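Putative exported protein (PDB 3IEE) is of unknown function but is probably an exported, lipid-anchored protein of the cell envelope, built mainly from long packed helices. Local coordinates at residues Y30-G35 against S75-N80; V41-V46 against E142-I147; D212-L217 against K228-F233; S180-I185 against E238-Q243. All coordinates share one frame; numbering follows the deposited sequence. Where two conformers were deposited one is given.

Interaction 1 of 4, residues Y30-G35 against S75-N80. With EDO (1,2-ethanediol), chain H.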
loop_
_atom_site.group_PDB
_atom_site.type_symbol
_atom_site.label_atom_id
_atom_site.label_comp_id
_atom_site.label_asym_id
_atom_site.label_seq_id
_atom_site.Cartn_x
_atom_site.Cartn_y
_atom_site.Cartn_z
ATOM N N TYR A 30 12.466 -4.970 1.452
ATOM C CA TYR A 30 11.106 -4.907 0.944
ATOM C C TYR A 30 10.137 -5.498 1.975
ATOM O O TYR A 30 9.120 -4.895 2.294
ATOM C CB TYR A 30 10.922 -5.678 -0.381
ATOM C CG TYR A 30 9.452 -5.738 -0.790
ATOM C CD1 TYR A 30 8.844 -4.689 -1.457
ATOM C CD2 TYR A 30 8.662 -6.831 -0.449
ATOM C CE1 TYR A 30 7.491 -4.733 -1.797
ATOM C CE2 TYR A 30 7.323 -6.872 -0.783
ATOM C CZ TYR A 30 6.739 -5.849 -1.448
ATOM O OH TYR A 30 5.382 -5.959 -1.765
ATOM N N ASN A 31 10.431 -6.686 2.487
ATOM C CA ASN A 31 9.505 -7.323 3.411
ATOM C C ASN A 31 9.330 -6.548 4.703
ATOM O O ASN A 31 8.197 -6.431 5.216
ATOM C CB ASN A 31 9.950 -8.774 3.697
ATOM C CG ASN A 31 9.727 -9.703 2.495
ATOM O OD1 ASN A 31 8.817 -9.495 1.674
ATOM N ND2 ASN A 31 10.513 -10.782 2.446
ATOM N N THR A 32 10.416 -5.990 5.216
ATOM C CA THR A 32 10.327 -5.134 6.388
ATOM C C THR A 32 9.492 -3.889 6.061
ATOM O O THR A 32 8.650 -3.468 6.859
ATOM C CB THR A 32 11.718 -4.742 6.907
ATOM O OG1 THR A 32 12.375 -5.936 7.365
ATOM C CG2 THR A 32 11.623 -3.697 8.031
ATOM N N SER A 33 9.741 -3.312 4.878
ATOM C CA SER A 33 8.996 -2.132 4.419
ATOM C C SER A 33 7.502 -2.394 4.305
ATOM O O SER A 33 6.683 -1.545 4.694
ATOM C CB SER A 33 9.485 -1.606 3.061
ATOM O OG SER A 33 10.814 -1.078 3.081
ATOM N N LEU A 34 7.136 -3.566 3.793
ATOM C CA LEU A 34 5.737 -3.922 3.618
ATOM C C LEU A 34 5.039 -3.886 4.968
ATOM O O LEU A 34 3.957 -3.342 5.105
ATOM C CB LEU A 34 5.621 -5.327 3.001
ATOM C CG LEU A 34 4.192 -5.826 2.654
ATOM C CD1 LEU A 34 3.597 -5.001 1.546
ATOM C CD2 LEU A 34 4.219 -7.322 2.214
ATOM N N GLY A 35 5.663 -4.491 5.961
ATOM C CA GLY A 35 5.101 -4.507 7.321
ATOM C C GLY A 35 5.036 -3.151 7.996
ATOM O O GLY A 35 4.035 -2.770 8.627
ATOM N N SER A 75 11.993 1.070 12.634
ATOM C CA SER A 75 12.503 2.337 12.092
ATOM C C SER A 75 14.015 2.271 11.859
ATOM O O SER A 75 14.496 2.857 10.876
ATOM C CB SER A 75 12.137 3.531 12.983
ATOM O OG SER A 75 12.904 3.568 14.179
ATOM N N ALA A 76 14.725 1.480 12.673
ATOM C CA ALA A 76 16.204 1.297 12.548
ATOM C C ALA A 76 16.553 0.617 11.219
ATOM O O ALA A 76 17.589 0.881 10.607
ATOM C CB ALA A 76 16.768 0.463 13.722
ATOM N N ILE A 77 15.671 -0.253 10.755
ATOM C CA ILE A 77 15.927 -0.961 9.541
ATOM C C ILE A 77 15.576 -0.062 8.365
ATOM O O ILE A 77 16.402 0.146 7.468
ATOM C CB ILE A 77 15.144 -2.272 9.522
ATOM C CG1 ILE A 77 15.555 -3.118 10.736
ATOM C CG2 ILE A 77 15.347 -3.015 8.187
ATOM C CD1 ILE A 77 14.785 -4.442 10.900
ATOM N N VAL A 78 14.359 0.487 8.355
ATOM C CA VAL A 78 13.899 1.191 7.132
ATOM C C VAL A 78 14.629 2.528 6.899
ATOM O O VAL A 78 14.798 2.974 5.761
ATOM C CB VAL A 78 12.378 1.369 7.125
ATOM C CG1 VAL A 78 11.677 0.016 7.098
ATOM C CG2 VAL A 78 11.894 2.187 8.334
ATOM N N LEU A 79 15.079 3.155 7.974
ATOM C CA LEU A 79 15.821 4.413 7.820
ATOM C C LEU A 79 17.278 4.154 7.456
ATOM O O LEU A 79 18.016 5.108 7.242
ATOM C CB LEU A 79 15.768 5.282 9.073
ATOM C CG LEU A 79 14.376 5.902 9.385
ATOM C CD1 LEU A 79 14.315 6.482 10.840
ATOM C CD2 LEU A 79 14.079 6.977 8.311
ATOM N N ASN A 80 17.697 2.887 7.434
ATOM C CA ASN A 80 19.085 2.559 7.132
ATOM C C ASN A 80 19.211 1.530 6.014
ATOM O O ASN A 80 19.772 0.470 6.225
ATOM C CB ASN A 80 19.817 2.129 8.405
ATOM C CG ASN A 80 19.890 3.249 9.400
ATOM O OD1 ASN A 80 20.644 4.207 9.191
ATOM N ND2 ASN A 80 19.068 3.178 10.472
HETATM C C1 EDO H . 2.169 -2.723 -1.808
HETATM O O1 EDO H . 1.802 -2.130 -3.075
HETATM C C2 EDO H . 2.633 -4.177 -1.943
HETATM O O2 EDO H . 3.950 -4.260 -2.554
#
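A single methyl group, CG2 of Thr-32, touches both Ile-77 and Val-78. The threonine rotamer puts this carbon trans to the backbone N and turns it onto segment 75-80, where CG2 of Ile-77 lies 3.8 Å from Thr-32 CG2. The two side chains meet at about a right angle, while Val-78 comes in more obliquely and brings its CG1 to 3.8 Å from the same Thr-32 CG2. Ser-33, one residue on, adds a looser touch through OG, 4.3 Å from Val-78 CG1; that hydroxyl is engaged with Tyr-97 OH and with the carbonyl of Tyr-29. No hydrogen bond joins the two segments directly, so methyl packing makes the contact. Helix 17-40 sits here between neighbours: Thr-32 faces 75-80, Ser-33 also touches Leu-151 of helix 123-162, and Val-78 rests on Tyr-97 of helix 87-119. Tyr-29 OH bonds the Val-78 carbonyl, a polar tie that fastens segment 75-80 to the outside of the long-helix bundle.

Interaction 2 of 4, residues V41-V46 against E142-I147. With EDO (1,2-ethanediol), chain E.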
loop_
_atom_site.group_PDB
_atom_site.type_symbol
_atom_site.label_atom_id
_atom_site.label_comp_id
_atom_site.label_asym_id
_atom_site.label_seq_id
_atom_site.Cartn_x
_atom_site.Cartn_y
_atom_site.Cartn_z
ATOM N N VAL A 41 0.794 3.556 7.906
ATOM C CA VAL A 41 -0.386 4.093 7.224
ATOM C C VAL A 41 -1.462 3.016 7.172
ATOM O O VAL A 41 -1.546 2.260 6.206
ATOM C CB VAL A 41 -0.072 4.621 5.814
ATOM C CG1 VAL A 41 -1.310 5.394 5.266
ATOM C CG2 VAL A 41 1.176 5.450 5.798
ATOM N N LYS A 42 -2.217 2.913 8.248
ATOM C CA LYS A 42 -3.381 2.025 8.302
ATOM C C LYS A 42 -4.554 2.825 7.731
ATOM O O LYS A 42 -5.169 3.595 8.443
ATOM C CB LYS A 42 -3.693 1.587 9.752
ATOM C CG LYS A 42 -2.654 0.702 10.464
ATOM C CD LYS A 42 -2.997 0.511 11.967
ATOM C CE LYS A 42 -1.869 -0.172 12.767
ATOM N NZ LYS A 42 -2.057 -0.015 14.255
ATOM N N GLU A 43 -4.863 2.628 6.447
ATOM C CA GLU A 43 -5.740 3.588 5.761
ATOM C C GLU A 43 -7.125 3.692 6.422
ATOM O O GLU A 43 -7.686 4.764 6.509
ATOM C CB GLU A 43 -5.920 3.219 4.299
ATOM C CG GLU A 43 -4.645 3.267 3.419
ATOM C CD GLU A 43 -3.627 2.134 3.662
ATOM O OE1 GLU A 43 -3.917 1.062 4.309
ATOM O OE2 GLU A 43 -2.519 2.339 3.137
ATOM N N LYS A 44 -7.705 2.562 6.835
ATOM C CA LYS A 44 -9.012 2.644 7.506
ATOM C C LYS A 44 -8.974 3.389 8.868
ATOM O O LYS A 44 -9.957 4.075 9.219
ATOM C CB LYS A 44 -9.675 1.257 7.596
ATOM C CG LYS A 44 -10.458 0.916 6.289
ATOM C CD LYS A 44 -10.979 -0.537 6.282
ATOM C CE LYS A 44 -12.404 -0.676 6.718
ATOM N NZ LYS A 44 -12.796 -2.117 6.580
ATOM N N ASP A 45 -7.867 3.260 9.615
ATOM C CA ASP A 45 -7.663 3.984 10.872
ATOM C C ASP A 45 -7.525 5.474 10.603
ATOM O O ASP A 45 -8.127 6.306 11.302
ATOM C CB ASP A 45 -6.450 3.490 11.653
ATOM C CG ASP A 45 -6.661 2.092 12.269
ATOM O OD1 ASP A 45 -7.735 1.514 12.066
ATOM O OD2 ASP A 45 -5.740 1.587 12.953
ATOM N N VAL A 46 -6.754 5.826 9.570
ATOM C CA VAL A 46 -6.642 7.222 9.210
ATOM C C VAL A 46 -8.005 7.813 8.798
ATOM O O VAL A 46 -8.356 8.912 9.241
ATOM C CB VAL A 46 -5.583 7.423 8.108
ATOM C CG1 VAL A 46 -5.534 8.902 7.641
ATOM C CG2 VAL A 46 -4.184 6.937 8.605
ATOM N N GLU A 142 1.154 9.035 -0.078
ATOM C CA GLU A 142 2.060 9.257 -1.212
ATOM C C GLU A 142 3.488 8.793 -0.899
ATOM O O GLU A 142 4.149 8.117 -1.725
ATOM C CB GLU A 142 2.044 10.727 -1.634
ATOM C CG GLU A 142 0.857 11.068 -2.506
ATOM C CD GLU A 142 0.797 12.537 -2.936
ATOM O OE1 GLU A 142 1.572 13.361 -2.390
ATOM O OE2 GLU A 142 -0.062 12.865 -3.809
ATOM N N TYR A 143 3.977 9.149 0.278
ATOM C CA TYR A 143 5.302 8.668 0.689
ATOM C C TYR A 143 5.375 7.131 0.700
ATOM O O TYR A 143 6.355 6.514 0.216
ATOM C CB TYR A 143 5.645 9.165 2.076
ATOM C CG TYR A 143 6.004 10.628 2.228
ATOM C CD1 TYR A 143 7.088 11.165 1.531
ATOM C CD2 TYR A 143 5.315 11.429 3.135
ATOM C CE1 TYR A 143 7.466 12.475 1.721
ATOM C CE2 TYR A 143 5.666 12.739 3.303
ATOM C CZ TYR A 143 6.737 13.249 2.602
ATOM O OH TYR A 143 7.079 14.563 2.761
ATOM N N LYS A 144 4.304 6.496 1.199
ATOM C CA LYS A 144 4.225 5.040 1.268
ATOM C C LYS A 144 4.298 4.432 -0.161
ATOM O O LYS A 144 5.085 3.522 -0.451
ATOM C CB LYS A 144 2.929 4.659 1.945
ATOM C CG LYS A 144 2.572 3.181 1.899
ATOM C CD LYS A 144 1.456 2.842 2.858
ATOM C CE LYS A 144 0.913 1.396 2.741
ATOM N NZ LYS A 144 -0.180 1.103 3.734
ATOM N N GLN A 145 3.458 4.929 -1.061
ATOM C CA GLN A 145 3.488 4.409 -2.402
ATOM C C GLN A 145 4.846 4.697 -3.081
ATOM O O GLN A 145 5.359 3.841 -3.850
ATOM C CB GLN A 145 2.333 4.936 -3.277
ATOM C CG GLN A 145 2.284 4.262 -4.668
ATOM C CD GLN A 145 2.131 2.740 -4.595
ATOM O OE1 GLN A 145 1.226 2.220 -3.944
ATOM N NE2 GLN A 145 3.050 2.021 -5.245
ATOM N N ASN A 146 5.407 5.899 -2.831
ATOM C CA ASN A 146 6.731 6.252 -3.358
ATOM C C ASN A 146 7.790 5.190 -3.002
ATOM O O ASN A 146 8.629 4.828 -3.822
ATOM C CB ASN A 146 7.229 7.585 -2.810
ATOM C CG ASN A 146 6.560 8.794 -3.430
ATOM O OD1 ASN A 146 5.783 8.697 -4.393
ATOM N ND2 ASN A 146 6.884 9.975 -2.871
ATOM N N ILE A 147 7.763 4.748 -1.755
ATOM C CA ILE A 147 8.732 3.738 -1.284
ATOM C C ILE A 147 8.588 2.435 -2.092
ATOM O O ILE A 147 9.593 1.918 -2.616
ATOM C CB ILE A 147 8.589 3.562 0.224
ATOM C CG1 ILE A 147 9.094 4.819 0.955
ATOM C CG2 ILE A 147 9.365 2.298 0.730
ATOM C CD1 ILE A 147 8.547 5.003 2.272
HETATM C C1 EDO E . 4.918 12.565 -2.842
HETATM O O1 EDO E . 5.887 12.744 -3.885
HETATM C C2 EDO E . 5.345 13.211 -1.523
HETATM O O2 EDO E . 4.189 13.504 -0.718
HETATM O O HOH W 1 -2.274 -1.222 4.313
#
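Val-41 and Lys-144 bring the backbones to 7.6 Å between their CA atoms, where the break between helices 17-40 and 43-56 passes the middle of helix 123-162. Val-41 has already left helical geometry, Lys-42 holds the N-cap position of the next helix, and the Val-41 carbonyl points to Lys-144. The lysine carries the contact. Its first torsion (chi1 170°) sends the chain away from the backbone N, and the rest runs out extended, delivering the ammonium across the gap. On the way Lys-144 CD passes over the valine, 3.8 Å from Val-41 CB. Lys-144 NZ then donates to Val-41 O at 3.1 Å, in the carbonyl plane with a C=O...N angle of 147°. Glu-43 comes from the opposite direction, its chain bent at chi2, and forms a salt bridge with OE2 2.7 Å from Lys-144 NZ. The ammonium meets the syn side of that oxygen, 16° out of the carboxylate plane. A water donates to Glu-43 OE1 and weakly accepts from Lys-144 NZ. The carbonyl of Leu-37 takes a further bond from the ammonium. A buried positive charge is thus met by one carboxylate and two backbone carbonyls, with a weak water contact besides, which probably favours the charged form of the lysine and ties the inter-helix break to helix 123-162.

Interaction 3 of 4, residues D212-L217 against K228-F233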
loop_
_atom_site.group_PDB
_atom_site.type_symbol
_atom_site.label_atom_id
_atom_site.label_comp_id
_atom_site.label_asym_id
_atom_site.label_seq_id
_atom_site.Cartn_x
_atom_site.Cartn_y
_atom_site.Cartn_z
ATOM N N ASP A 212 -2.318 -9.853 -18.878
ATOM C CA ASP A 212 -2.054 -10.200 -20.315
ATOM C C ASP A 212 -0.691 -10.892 -20.457
ATOM O O ASP A 212 -0.561 -11.884 -21.109
ATOM C CB ASP A 212 -2.092 -8.949 -21.228
ATOM C CG ASP A 212 -3.498 -8.353 -21.433
ATOM O OD1 ASP A 212 -4.500 -9.033 -21.211
ATOM O OD2 ASP A 212 -3.576 -7.172 -21.867
ATOM N N ALA A 213 0.341 -10.378 -19.773
ATOM C CA ALA A 213 1.657 -11.011 -19.821
ATOM C C ALA A 213 1.623 -12.416 -19.230
ATOM O O ALA A 213 2.191 -13.383 -19.799
ATOM C CB ALA A 213 2.698 -10.175 -19.116
ATOM N N ALA A 214 0.931 -12.553 -18.105
ATOM C CA ALA A 214 0.775 -13.844 -17.390
ATOM C C ALA A 214 0.090 -14.854 -18.256
ATOM O O ALA A 214 0.498 -16.035 -18.311
ATOM C CB ALA A 214 -0.035 -13.651 -16.126
ATOM N N LYS A 215 -0.929 -14.418 -18.989
ATOM C CA LYS A 215 -1.714 -15.329 -19.851
ATOM C C LYS A 215 -0.908 -15.862 -21.052
ATOM O O LYS A 215 -1.258 -16.902 -21.642
ATOM C CB LYS A 215 -2.981 -14.625 -20.324
ATOM C CG LYS A 215 -4.081 -14.452 -19.267
ATOM C CD LYS A 215 -5.239 -13.639 -19.804
ATOM C CE LYS A 215 -6.369 -13.559 -18.834
ATOM N NZ LYS A 215 -7.423 -12.565 -19.290
ATOM N N LYS A 216 0.194 -15.185 -21.404
ATOM C CA LYS A 216 1.063 -15.667 -22.439
ATOM C C LYS A 216 2.030 -16.735 -21.970
ATOM O O LYS A 216 2.677 -17.355 -22.807
ATOM C CB LYS A 216 1.861 -14.505 -23.071
ATOM C CG LYS A 216 0.970 -13.429 -23.606
ATOM C CD LYS A 216 1.781 -12.260 -24.148
ATOM C CE LYS A 216 0.818 -11.119 -24.471
ATOM N NZ LYS A 216 1.536 -10.000 -25.037
ATOM N N LEU A 217 2.170 -16.949 -20.653
ATOM C CA LEU A 217 3.214 -17.833 -20.189
ATOM C C LEU A 217 2.868 -19.309 -20.580
ATOM O O LEU A 217 1.678 -19.692 -20.567
ATOM C CB LEU A 217 3.439 -17.668 -18.684
ATOM C CG LEU A 217 3.963 -16.301 -18.181
ATOM C CD1 LEU A 217 3.987 -16.303 -16.667
ATOM C CD2 LEU A 217 5.323 -16.019 -18.851
ATOM N N LYS A 228 -2.479 -25.525 -11.623
ATOM C CA LYS A 228 -3.853 -25.320 -11.272
ATOM C C LYS A 228 -3.998 -24.117 -10.346
ATOM O O LYS A 228 -4.888 -23.279 -10.570
ATOM C CB LYS A 228 -4.437 -26.605 -10.645
ATOM C CG LYS A 228 -4.762 -27.715 -11.631
ATOM C CD LYS A 228 -5.544 -28.854 -10.931
ATOM C CE LYS A 228 -5.229 -30.265 -11.494
ATOM N NZ LYS A 228 -6.414 -31.211 -11.476
ATOM N N SER A 229 -3.136 -24.061 -9.323
ATOM C CA SER A 229 -3.079 -22.962 -8.385
ATOM C C SER A 229 -2.915 -21.628 -9.133
ATOM O O SER A 229 -3.694 -20.685 -8.918
ATOM C CB SER A 229 -1.916 -23.159 -7.410
ATOM O OG SER A 229 -1.965 -22.188 -6.386
ATOM N N TYR A 230 -1.917 -21.596 -10.016
ATOM C CA TYR A 230 -1.554 -20.388 -10.783
ATOM C C TYR A 230 -2.741 -19.902 -11.624
ATOM O O TYR A 230 -3.140 -18.745 -11.557
ATOM C CB TYR A 230 -0.341 -20.660 -11.638
ATOM C CG TYR A 230 0.119 -19.434 -12.381
ATOM C CD1 TYR A 230 0.549 -18.275 -11.697
ATOM C CD2 TYR A 230 0.119 -19.415 -13.757
ATOM C CE1 TYR A 230 0.918 -17.173 -12.378
ATOM C CE2 TYR A 230 0.522 -18.302 -14.457
ATOM C CZ TYR A 230 0.936 -17.202 -13.788
ATOM O OH TYR A 230 1.330 -16.104 -14.458
ATOM N N GLN A 231 -3.369 -20.804 -12.362
ATOM C CA GLN A 231 -4.502 -20.400 -13.207
ATOM C C GLN A 231 -5.728 -19.957 -12.367
ATOM O O GLN A 231 -6.431 -19.049 -12.762
ATOM C CB GLN A 231 -4.829 -21.471 -14.235
ATOM C CG GLN A 231 -3.677 -21.762 -15.172
ATOM C CD GLN A 231 -4.118 -22.556 -16.375
ATOM O OE1 GLN A 231 -5.142 -23.283 -16.314
ATOM N NE2 GLN A 231 -3.359 -22.437 -17.473
ATOM N N ALA A 232 -5.946 -20.547 -11.177
ATOM C CA ALA A 232 -6.971 -20.047 -10.243
ATOM C C ALA A 232 -6.668 -18.609 -9.799
ATOM O O ALA A 232 -7.567 -17.753 -9.784
ATOM C CB ALA A 232 -7.075 -20.977 -9.005
ATOM N N PHE A 233 -5.393 -18.334 -9.529
ATOM C CA PHE A 233 -4.953 -16.976 -9.169
ATOM C C PHE A 233 -5.272 -16.018 -10.314
ATOM O O PHE A 233 -5.886 -14.961 -10.095
ATOM C CB PHE A 233 -3.459 -16.946 -8.846
ATOM C CG PHE A 233 -2.898 -15.564 -8.649
ATOM C CD1 PHE A 233 -3.139 -14.871 -7.461
ATOM C CD2 PHE A 233 -2.115 -14.956 -9.635
ATOM C CE1 PHE A 233 -2.642 -13.594 -7.271
ATOM C CE2 PHE A 233 -1.623 -13.725 -9.433
ATOM C CZ PHE A 233 -1.870 -13.044 -8.249
#
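Carbon contacts gather round the phenol end of Tyr-230, which reaches from helix 224-247 to the last turns around 212-217. The nearest approaches are to the oxygen: CB of Ala-214 lies 3.3 Å from Tyr-230 OH, and CD1 of Leu-217 lies 3.5 Å from Tyr-230 OH. The apolar contacts proper are longer and fall on the ring carbon next to it, with Ala-214 CB 4.4 Å from Tyr-230 CZ and Leu-217 CD1 4.3 Å from Tyr-230 CZ. Both carbons approach the ring obliquely, and the side chains of Leu-217 and Tyr-230 cross at about a right angle. The tyrosine spans the gap because a chi1 of -177° swings the ring outward from its helix.

Polar bonding runs to a third helix. No hydrogen bond links the two segments, but Tyr-230 OH is bonded to Ser-174 OG on helix 169-189, and the tyrosine also touches Gln-171 and Val-175 there. Ala-214 meets Met-178 of the same helix.

The hydroxyl of the buried tyrosine therefore has a polar partner while carbon packs against it. Tyr-230 sits between helix 224-247, segment 212-217 and helix 169-189: its ring end is packed by carbon from Ala-214 and Leu-217, and its oxygen is satisfied without any polar group from 212-217.

Interaction 4 of 4, residues S180-I185 against E238-Q243. With EDO (1,2-ethanediol), chain H.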
loop_
_atom_site.group_PDB
_atom_site.type_symbol
_atom_site.label_atom_id
_atom_site.label_comp_id
_atom_site.label_asym_id
_atom_site.label_seq_id
_atom_site.Cartn_x
_atom_site.Cartn_y
_atom_site.Cartn_z
ATOM N N SER A 180 1.314 -7.218 -5.558
ATOM C CA SER A 180 1.719 -5.829 -5.202
ATOM C C SER A 180 0.820 -4.781 -5.876
ATOM O O SER A 180 0.412 -3.799 -5.263
ATOM C CB SER A 180 3.181 -5.556 -5.573
ATOM O OG SER A 180 4.042 -6.379 -4.781
ATOM N N THR A 181 0.484 -5.000 -7.140
ATOM C CA THR A 181 -0.337 -4.069 -7.863
ATOM C C THR A 181 -1.732 -4.033 -7.254
ATOM O O THR A 181 -2.320 -2.931 -7.109
ATOM C CB THR A 181 -0.406 -4.376 -9.397
ATOM O OG1 THR A 181 0.916 -4.604 -9.935
ATOM C CG2 THR A 181 -1.022 -3.200 -10.161
HETATM N N MSE A 182 -2.319 -5.198 -6.936
HETATM C CA MSE A 182 -3.636 -5.234 -6.266
HETATM C C MSE A 182 -3.617 -4.478 -4.933
HETATM O O MSE A 182 -4.545 -3.710 -4.635
HETATM C CB MSE A 182 -4.142 -6.655 -6.091
HETATM C CG MSE A 182 -4.548 -7.284 -7.450
HETATM SE SE MSE A 182 -5.431 -9.010 -7.189
HETATM C CE MSE A 182 -3.842 -10.091 -6.824
ATOM N N GLN A 183 -2.558 -4.663 -4.158
ATOM C CA GLN A 183 -2.460 -3.965 -2.864
ATOM C C GLN A 183 -2.348 -2.455 -3.064
ATOM O O GLN A 183 -2.886 -1.664 -2.281
ATOM C CB GLN A 183 -1.289 -4.529 -2.041
ATOM C CG GLN A 183 -1.227 -4.017 -0.627
ATOM C CD GLN A 183 -2.447 -4.419 0.182
ATOM O OE1 GLN A 183 -2.655 -5.603 0.421
ATOM N NE2 GLN A 183 -3.274 -3.444 0.586
ATOM N N SER A 184 -1.635 -2.052 -4.104
ATOM C CA SER A 184 -1.506 -0.627 -4.424
ATOM C C SER A 184 -2.882 -0.024 -4.765
ATOM O O SER A 184 -3.239 1.118 -4.398
ATOM C CB SER A 184 -0.548 -0.432 -5.596
ATOM O OG SER A 184 -0.311 0.932 -5.720
ATOM N N ILE A 185 -3.670 -0.800 -5.520
ATOM C CA ILE A 185 -5.011 -0.353 -5.889
ATOM C C ILE A 185 -5.899 -0.242 -4.645
ATOM O O ILE A 185 -6.649 0.758 -4.453
ATOM C CB ILE A 185 -5.658 -1.322 -6.921
ATOM C CG1 ILE A 185 -4.930 -1.191 -8.290
ATOM C CG2 ILE A 185 -7.208 -1.108 -6.966
ATOM C CD1 ILE A 185 -5.170 -2.319 -9.310
ATOM N N GLU A 238 -8.512 -11.458 -12.628
ATOM C CA GLU A 238 -9.470 -10.976 -13.591
ATOM C C GLU A 238 -10.788 -10.544 -12.912
ATOM O O GLU A 238 -11.336 -9.477 -13.217
ATOM C CB GLU A 238 -9.657 -12.015 -14.666
ATOM C CG GLU A 238 -10.577 -11.530 -15.785
ATOM C CD GLU A 238 -10.357 -12.194 -17.108
ATOM O OE1 GLU A 238 -9.374 -12.910 -17.296
ATOM O OE2 GLU A 238 -11.213 -11.986 -18.000
ATOM N N THR A 239 -11.267 -11.349 -11.969
ATOM C CA THR A 239 -12.447 -10.971 -11.172
ATOM C C THR A 239 -12.232 -9.662 -10.422
ATOM O O THR A 239 -13.122 -8.795 -10.342
ATOM C CB THR A 239 -12.757 -12.111 -10.181
ATOM O OG1 THR A 239 -13.103 -13.259 -10.966
ATOM C CG2 THR A 239 -13.888 -11.772 -9.196
ATOM N N PHE A 240 -11.046 -9.526 -9.864
ATOM C CA PHE A 240 -10.682 -8.314 -9.123
ATOM C C PHE A 240 -10.699 -7.070 -10.033
ATOM O O PHE A 240 -11.269 -6.033 -9.688
ATOM C CB PHE A 240 -9.317 -8.507 -8.496
ATOM C CG PHE A 240 -8.826 -7.315 -7.742
ATOM C CD1 PHE A 240 -8.037 -6.324 -8.354
ATOM C CD2 PHE A 240 -9.086 -7.207 -6.405
ATOM C CE1 PHE A 240 -7.539 -5.215 -7.601
ATOM C CE2 PHE A 240 -8.615 -6.133 -5.678
ATOM C CZ PHE A 240 -7.839 -5.160 -6.253
ATOM N N ILE A 241 -10.083 -7.196 -11.204
ATOM C CA ILE A 241 -10.070 -6.100 -12.170
ATOM C C ILE A 241 -11.490 -5.660 -12.500
ATOM O O ILE A 241 -11.809 -4.458 -12.517
ATOM C CB ILE A 241 -9.320 -6.490 -13.449
ATOM C CG1 ILE A 241 -7.806 -6.679 -13.204
ATOM C CG2 ILE A 241 -9.610 -5.476 -14.638
ATOM C CD1 ILE A 241 -7.148 -7.384 -14.364
ATOM N N LYS A 242 -12.355 -6.625 -12.751
ATOM C CA LYS A 242 -13.744 -6.335 -13.118
ATOM C C LYS A 242 -14.501 -5.655 -11.939
ATOM O O LYS A 242 -15.303 -4.731 -12.157
ATOM C CB LYS A 242 -14.445 -7.592 -13.626
ATOM C CG LYS A 242 -13.907 -8.006 -15.001
ATOM C CD LYS A 242 -14.644 -9.172 -15.740
ATOM C CE LYS A 242 -14.356 -10.546 -15.161
ATOM N NZ LYS A 242 -14.703 -11.692 -16.096
ATOM N N GLN A 243 -14.250 -6.111 -10.726
ATOM C CA GLN A 243 -14.868 -5.505 -9.534
ATOM C C GLN A 243 -14.384 -4.054 -9.360
ATOM O O GLN A 243 -15.169 -3.179 -9.019
ATOM C CB GLN A 243 -14.533 -6.316 -8.288
ATOM C CG GLN A 243 -15.258 -7.658 -8.159
ATOM C CD GLN A 243 -15.090 -8.246 -6.730
ATOM O OE1 GLN A 243 -14.221 -7.816 -5.939
ATOM N NE2 GLN A 243 -15.943 -9.191 -6.391
HETATM C C1 EDO H . 2.169 -2.723 -1.808
HETATM O O1 EDO H . 1.802 -2.130 -3.075
HETATM C C2 EDO H . 2.633 -4.177 -1.943
HETATM O O2 EDO H . 3.950 -4.260 -2.554
#
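Two helical segments, 180-185 in helix 169-189 and 238-243 in helix 224-247, face each other with Met-182 CA and Phe-240 CA 8.2 Å apart, a gap bridged by side chains. Phe-240 does most of the bridging, its ring projecting toward 180-185. Met-182, modelled as selenomethionine, lies obliquely across one face of that ring. Met-182 CG sits toward the rim, 3.6 Å from Phe-240 CE1, and makes a CH-pi contact 25° off the ring normal. The selenium follows over the same ring, 4.0 Å from the Phe-240 ring centroid to Met-182 SE and 19° off the normal, which is a Met-aromatic contact. A bend at chi3, about the CG-SE bond, swings CE away toward Phe-233, an aromatic neighbour on helix 224-247. Ile-185 meets the same corner of the ring from the edge: its CD1 lies near the ring plane, 4.1 Å from Phe-240 CE1. The isoleucine and the phenylalanine run alongside in opposing senses. Helices 197-215 and 255-268 add Leu-207 and Phe-265 against Met-182. All three touching residues are buried and no hydrogen bond crosses between the segments, so the contact rests on apolar packing and one Met-aromatic contact, with sulfur presumably in selenium's place in the native protein.

Interactions 1 and 2 lie in the N-terminal part of the protein and cross along the chain, their segments alternating, with centres 14 Å apart. Interactions 3 and 4 belong to the C-terminal part: both use helix 224-247, 3 is nested inside the loop closed by 4, and their centres are 15 Å apart. A salt bridge from Lys-215 to Glu-238 joins these two directly. Between the parts, Gln-145 of interaction 2 probably hydrogen-bonds Ser-184 of interaction 4, and Tyr-30 of interaction 1 packs on Ser-180, where both contact one ethanediol. Interactions 1 and 3 have centres 31 Å apart and do not touch. In these contacts the two helical parts meet along helix 169-189.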